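Type III restriction-modification enzyme EcoP15I Mod subunit (Escherichia coli, PDB 4ZCF) methylates one adenine, on one strand only, of the DNA site 5'-CAGCAG-3' as a homodimer, and joins the Res subunit for DNA restriction. Local coordinates at residues N24-C28 with K39-I43; N606-G612 with L638-N644. One frame throughout, in Å; residues are numbered along the deposited sequence.

The two contacts lie at opposite ends of the chain sequence and share no helix, strand or sheet. Interaction 1 comes first. It packs the loop that follows helix 14-24 against helix 37-44 near the N-terminus. Interaction 2 follows at the C-terminal end, where strands 607-611 and 639-643 run side by side in a five-stranded mixed sheet. Their centres are 62 Å apart, and their nearest atoms about 47 Å apart. The ten-stranded sheet of the methyltransferase domain lies between them in sequence. Their nearest atoms are about 30 Å and about 39 Å from the bound DNA, respectively. Each also borders another protein chain: interaction 1 meets the second Mod subunit, and interaction 2 meets the restriction subunit.

Interaction 1: residues N24-C28 with K39-I43; sequences NFPQC and KLLEI
Residues 24-28 leave helix 14-24, with Phe-25 the first residue off helical phi/psi (-132/67), and residues 26-28 form a 3-10 turn. Residues 39-43 belong to helix 37-44. Cys-28 CA and Lys-39 CA are closest, 5.4 Å apart. No hydrogen bond crosses the contact; packing holds it. Phe-25 (chi1 m) points toward the helix. Leu-40 CD1 (chi1 t) makes a CH-pi contact over its ring face, 4.2 Å from the Phe-25 centroid. Ile-43 CD1 (chi1 m, chi2 t) sits at the ring edge, 4.2 Å from Phe-25 CD2. Cys-28 SG (chi1 m) packs 3.8 Å from Leu-40 CB and 4.3 Å from Ile-43 CD1. Polar groups also pack: Gln-27 NE2 (chi1 p) is 3.4 Å from Ile-43 CD1, and Gln-27 O is 3.3 Å from Lys-39 CD. The extended Lys-39 chain carries NZ to a salt bridge with Glu-213 of the second subunit. Gln-17 of that subunit packs on Phe-25. This is an interhelical loop buried on the following helix, at the Mod dimer interface.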
loop_
_atom_site.group_PDB
_atom_site.type_symbol
_atom_site.label_atom_id
_atom_site.label_comp_id
_atom_site.label_asym_id
_atom_site.label_seq_id
_atom_site.Cartn_x
_atom_site.Cartn_y
_atom_site.Cartn_z
ATOM N N ASN A 24 -1.882 11.047 37.310
ATOM C CA ASN A 24 -0.513 11.313 36.869
ATOM C C ASN A 24 0.040 10.340 35.851
ATOM O O ASN A 24 0.981 10.688 35.132
ATOM C CB ASN A 24 0.440 11.494 38.068
ATOM C CG ASN A 24 -0.012 12.569 39.025
ATOM O OD1 ASN A 24 0.135 13.773 38.781
ATOM N ND2 ASN A 24 -0.655 12.151 40.094
ATOM N N PHE A 25 -0.528 9.126 35.778
ATOM C CA PHE A 25 -0.076 8.089 34.843
ATOM C C PHE A 25 -1.293 7.492 34.115
ATOM O O PHE A 25 -1.630 6.322 34.328
ATOM C CB PHE A 25 0.765 7.027 35.587
ATOM C CG PHE A 25 1.868 7.610 36.438
ATOM C CD1 PHE A 25 1.623 8.013 37.747
ATOM C CD2 PHE A 25 3.139 7.809 35.915
ATOM C CE1 PHE A 25 2.626 8.619 38.508
ATOM C CE2 PHE A 25 4.151 8.372 36.695
ATOM C CZ PHE A 25 3.891 8.767 37.987
ATOM N N PRO A 26 -1.982 8.295 33.261
ATOM C CA PRO A 26 -3.203 7.793 32.604
ATOM C C PRO A 26 -3.022 6.671 31.582
ATOM O O PRO A 26 -3.878 5.807 31.478
ATOM C CB PRO A 26 -3.811 9.060 32.002
ATOM C CG PRO A 26 -2.640 9.916 31.711
ATOM C CD PRO A 26 -1.735 9.706 32.887
ATOM N N GLN A 27 -1.896 6.669 30.872
ATOM C CA GLN A 27 -1.497 5.692 29.847
ATOM C C GLN A 27 -1.188 4.304 30.427
ATOM O O GLN A 27 -0.921 3.373 29.672
ATOM C CB GLN A 27 -0.262 6.220 29.107
ATOM C CG GLN A 27 1.059 6.145 29.899
ATOM C CD GLN A 27 1.269 7.265 30.901
ATOM O OE1 GLN A 27 0.349 7.979 31.305
ATOM N NE2 GLN A 27 2.502 7.454 31.325
ATOM N N CYS A 28 -1.175 4.185 31.757
ATOM C CA CYS A 28 -0.869 2.956 32.480
ATOM C C CYS A 28 -2.098 2.124 32.738
ATOM O O CYS A 28 -1.990 1.071 33.351
ATOM C CB CYS A 28 -0.135 3.281 33.775
ATOM S SG CYS A 28 1.559 3.838 33.524
ATOM N N LYS A 39 3.798 -0.558 31.605
ATOM C CA LYS A 39 3.949 0.855 31.272
ATOM C C LYS A 39 4.503 1.704 32.423
ATOM O O LYS A 39 5.330 2.580 32.179
ATOM C CB LYS A 39 2.703 1.442 30.583
ATOM C CG LYS A 39 2.660 1.096 29.087
ATOM C CD LYS A 39 1.628 1.883 28.280
ATOM C CE LYS A 39 2.065 2.032 26.839
ATOM N NZ LYS A 39 1.011 2.638 25.967
ATOM N N LEU A 40 4.108 1.402 33.678
ATOM C CA LEU A 40 4.628 2.101 34.863
ATOM C C LEU A 40 6.039 1.618 35.168
ATOM O O LEU A 40 6.893 2.441 35.478
ATOM C CB LEU A 40 3.712 1.939 36.087
ATOM C CG LEU A 40 4.112 2.745 37.332
ATOM C CD1 LEU A 40 3.312 4.022 37.437
ATOM C CD2 LEU A 40 3.955 1.912 38.589
ATOM N N LEU A 41 6.298 0.298 35.028
ATOM C CA LEU A 41 7.633 -0.276 35.245
ATOM C C LEU A 41 8.684 0.313 34.302
ATOM O O LEU A 41 9.775 0.632 34.763
ATOM C CB LEU A 41 7.643 -1.817 35.195
ATOM C CG LEU A 41 6.904 -2.566 36.324
ATOM C CD1 LEU A 41 6.723 -4.037 35.969
ATOM C CD2 LEU A 41 7.645 -2.461 37.657
ATOM N N GLU A 42 8.348 0.524 33.013
ATOM C CA GLU A 42 9.291 1.140 32.069
ATOM C C GLU A 42 9.606 2.606 32.422
ATOM O O GLU A 42 10.722 3.059 32.151
ATOM C CB GLU A 42 8.924 0.903 30.585
ATOM C CG GLU A 42 7.642 1.574 30.110
ATOM C CD GLU A 42 7.122 1.150 28.748
ATOM O OE1 GLU A 42 6.979 -0.074 28.512
ATOM O OE2 GLU A 42 6.791 2.048 27.939
ATOM N N ILE A 43 8.663 3.306 33.111
ATOM C CA ILE A 43 8.828 4.690 33.601
ATOM C C ILE A 43 9.820 4.700 34.778
ATOM O O ILE A 43 10.759 5.505 34.795
ATOM C CB ILE A 43 7.465 5.375 33.944
ATOM C CG1 ILE A 43 6.668 5.707 32.647
ATOM C CG2 ILE A 43 7.655 6.631 34.837
ATOM C CD1 ILE A 43 5.206 5.987 32.808
#

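Interaction 2: residues N606-G612 with L638-N644; sequences NKVVFYG and LDLVVRN
The apolar centre on one sheet face is Val-608, Phe-610, Leu-640 and Val-642. Leu-640 CD1 is 3.8 Å from Val-608 CB and 3.6 Å from Phe-610 CD1. Phe-610 (chi1 p) brings CE2 to 3.7 Å from Val-642 CG1. Val-608 CG2 also meets Leu-638 CD2 at 3.8 Å. Helix 618-629 covers this face, with Leu-627 on Val-608 and Leu-640 and Gln-620 on Phe-610. Phe-757 of the restriction subunit packs on Leu-640 and Val-642.

Strands 607-611 and 639-643 run parallel, at 22° with axes 4.6 Å apart. Lys-607 lies opposite Asp-639 as a beta bridge (CA to CA 4.7 Å), and the register continues in step to Tyr-611 with Arg-643. Six backbone hydrogen bonds join segments 606-612 and 638-644: Asp-639 N to Asn-606 O (3.2 Å), Val-608 N to Asp-639 O (2.7 Å), Val-641 N to Val-608 O (2.7 Å), Phe-610 N to Val-641 O (3.1 Å), Arg-643 N to Phe-610 O (3.2 Å) and Gly-612 N to Arg-643 O (3.2 Å).

On the other face, Val-609 CG1 lies 3.8 Å from Arg-643 CZ, over the guanidinium. Lys-607 NZ and Arg-643 NH2 are like charges 4.3 Å apart, and Asp-553 forms salt bridges with both residues. Trp-549 adds a cation-pi contact to Arg-643.

With helix 618-629 between them in sequence, the strands form a beta-alpha-beta crossover at one edge of the C-terminal domain sheet.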
loop_
_atom_site.group_PDB
_atom_site.type_symbol
_atom_site.label_atom_id
_atom_site.label_comp_id
_atom_site.label_asym_id
_atom_site.label_seq_id
_atom_site.Cartn_x
_atom_site.Cartn_y
_atom_site.Cartn_z
ATOM N N ASN A 606 3.019 -31.756 -20.881
ATOM C CA ASN A 606 4.439 -31.418 -20.826
ATOM C C ASN A 606 5.052 -31.833 -19.503
ATOM O O ASN A 606 6.259 -31.693 -19.295
ATOM C CB ASN A 606 4.614 -29.908 -21.050
ATOM C CG ASN A 606 3.630 -29.057 -20.286
ATOM O OD1 ASN A 606 3.802 -28.780 -19.094
ATOM N ND2 ASN A 606 2.557 -28.651 -20.952
ATOM N N LYS A 607 4.221 -32.360 -18.618
ATOM C CA LYS A 607 4.604 -32.780 -17.278
ATOM C C LYS A 607 3.741 -33.997 -16.909
ATOM O O LYS A 607 2.535 -34.001 -17.190
ATOM C CB LYS A 607 4.358 -31.599 -16.306
ATOM C CG LYS A 607 5.079 -31.678 -14.972
ATOM C CD LYS A 607 4.584 -30.552 -14.061
ATOM C CE LYS A 607 4.461 -30.973 -12.617
ATOM N NZ LYS A 607 3.540 -30.102 -11.857
ATOM N N VAL A 608 4.371 -35.050 -16.343
ATOM C CA VAL A 608 3.687 -36.284 -15.903
ATOM C C VAL A 608 3.971 -36.476 -14.411
ATOM O O VAL A 608 5.135 -36.560 -14.013
ATOM C CB VAL A 608 4.019 -37.554 -16.752
ATOM C CG1 VAL A 608 3.156 -38.744 -16.336
ATOM C CG2 VAL A 608 3.861 -37.289 -18.244
ATOM N N VAL A 609 2.912 -36.457 -13.590
ATOM C CA VAL A 609 2.978 -36.607 -12.124
ATOM C C VAL A 609 2.325 -37.947 -11.716
ATOM O O VAL A 609 1.179 -38.193 -12.056
ATOM C CB VAL A 609 2.343 -35.395 -11.365
ATOM C CG1 VAL A 609 2.706 -35.399 -9.881
ATOM C CG2 VAL A 609 2.716 -34.069 -12.008
ATOM N N PHE A 610 3.051 -38.801 -11.004
ATOM C CA PHE A 610 2.499 -40.091 -10.578
ATOM C C PHE A 610 2.670 -40.330 -9.075
ATOM O O PHE A 610 3.634 -39.857 -8.475
ATOM C CB PHE A 610 3.073 -41.261 -11.420
ATOM C CG PHE A 610 4.541 -41.538 -11.185
ATOM C CD1 PHE A 610 5.518 -40.861 -11.908
ATOM C CD2 PHE A 610 4.949 -42.438 -10.208
ATOM C CE1 PHE A 610 6.874 -41.066 -11.643
ATOM C CE2 PHE A 610 6.306 -42.656 -9.961
ATOM C CZ PHE A 610 7.256 -41.964 -10.679
ATOM N N TYR A 611 1.732 -41.062 -8.476
ATOM C CA TYR A 611 1.769 -41.396 -7.053
ATOM C C TYR A 611 2.733 -42.586 -6.776
ATOM O O TYR A 611 2.412 -43.733 -7.093
ATOM C CB TYR A 611 0.335 -41.682 -6.580
ATOM C CG TYR A 611 0.174 -42.009 -5.119
ATOM C CD1 TYR A 611 0.890 -41.319 -4.147
ATOM C CD2 TYR A 611 -0.768 -42.933 -4.694
ATOM C CE1 TYR A 611 0.730 -41.604 -2.790
ATOM C CE2 TYR A 611 -0.921 -43.246 -3.343
ATOM C CZ TYR A 611 -0.177 -42.569 -2.392
ATOM O OH TYR A 611 -0.363 -42.832 -1.055
ATOM N N GLY A 612 3.895 -42.270 -6.186
ATOM C CA GLY A 612 4.979 -43.179 -5.810
ATOM C C GLY A 612 4.577 -44.513 -5.216
ATOM O O GLY A 612 4.958 -45.556 -5.756
ATOM N N LEU A 638 8.563 -34.488 -22.234
ATOM C CA LEU A 638 7.731 -34.601 -21.037
ATOM C C LEU A 638 8.532 -34.870 -19.759
ATOM O O LEU A 638 9.239 -35.880 -19.681
ATOM C CB LEU A 638 6.668 -35.695 -21.236
ATOM C CG LEU A 638 5.542 -35.387 -22.223
ATOM C CD1 LEU A 638 5.869 -35.886 -23.624
ATOM C CD2 LEU A 638 4.234 -35.990 -21.753
ATOM N N ASP A 639 8.410 -33.969 -18.754
ATOM C CA ASP A 639 9.046 -34.145 -17.444
ATOM C C ASP A 639 8.243 -35.149 -16.622
ATOM O O ASP A 639 7.023 -35.247 -16.794
ATOM C CB ASP A 639 9.182 -32.825 -16.671
ATOM C CG ASP A 639 10.136 -32.914 -15.479
ATOM O OD1 ASP A 639 11.296 -33.378 -15.669
ATOM O OD2 ASP A 639 9.731 -32.513 -14.358
ATOM N N LEU A 640 8.938 -35.906 -15.741
ATOM C CA LEU A 640 8.327 -36.946 -14.913
ATOM C C LEU A 640 8.571 -36.722 -13.422
ATOM O O LEU A 640 9.684 -36.914 -12.934
ATOM C CB LEU A 640 8.761 -38.354 -15.393
ATOM C CG LEU A 640 8.128 -39.551 -14.692
ATOM C CD1 LEU A 640 6.700 -39.783 -15.154
ATOM C CD2 LEU A 640 8.960 -40.791 -14.884
ATOM N N VAL A 641 7.508 -36.349 -12.699
ATOM C CA VAL A 641 7.541 -36.026 -11.271
ATOM C C VAL A 641 6.973 -37.162 -10.405
ATOM O O VAL A 641 6.002 -37.804 -10.815
ATOM C CB VAL A 641 6.786 -34.673 -11.053
ATOM C CG1 VAL A 641 6.795 -34.228 -9.590
ATOM C CG2 VAL A 641 7.352 -33.574 -11.946
ATOM N N VAL A 642 7.579 -37.392 -9.208
ATOM C CA VAL A 642 7.150 -38.339 -8.166
ATOM C C VAL A 642 6.537 -37.556 -6.988
ATOM O O VAL A 642 7.159 -36.610 -6.471
ATOM C CB VAL A 642 8.264 -39.254 -7.574
ATOM C CG1 VAL A 642 7.708 -40.638 -7.234
ATOM C CG2 VAL A 642 9.493 -39.349 -8.463
ATOM N N ARG A 643 5.384 -38.028 -6.488
ATOM C CA ARG A 643 4.746 -37.410 -5.332
ATOM C C ARG A 643 4.210 -38.468 -4.364
ATOM O O ARG A 643 3.484 -39.370 -4.783
ATOM C CB ARG A 643 3.653 -36.410 -5.766
ATOM C CG ARG A 643 3.335 -35.377 -4.691
ATOM C CD ARG A 643 2.610 -34.174 -5.243
ATOM N NE ARG A 643 3.437 -33.452 -6.197
ATOM C CZ ARG A 643 2.968 -32.731 -7.203
ATOM N NH1 ARG A 643 1.661 -32.650 -7.418
ATOM N NH2 ARG A 643 3.802 -32.105 -8.019
ATOM N N ASN A 644 4.567 -38.340 -3.063
ATOM C CA ASN A 644 4.205 -39.243 -1.957
ATOM C C ASN A 644 4.556 -40.716 -2.225
ATOM O O ASN A 644 5.504 -41.015 -2.950
ATOM C CB ASN A 644 2.733 -39.094 -1.551
ATOM C CG ASN A 644 2.441 -37.958 -0.608
ATOM O OD1 ASN A 644 1.873 -36.926 -0.991
ATOM N ND2 ASN A 644 2.757 -38.154 0.665
#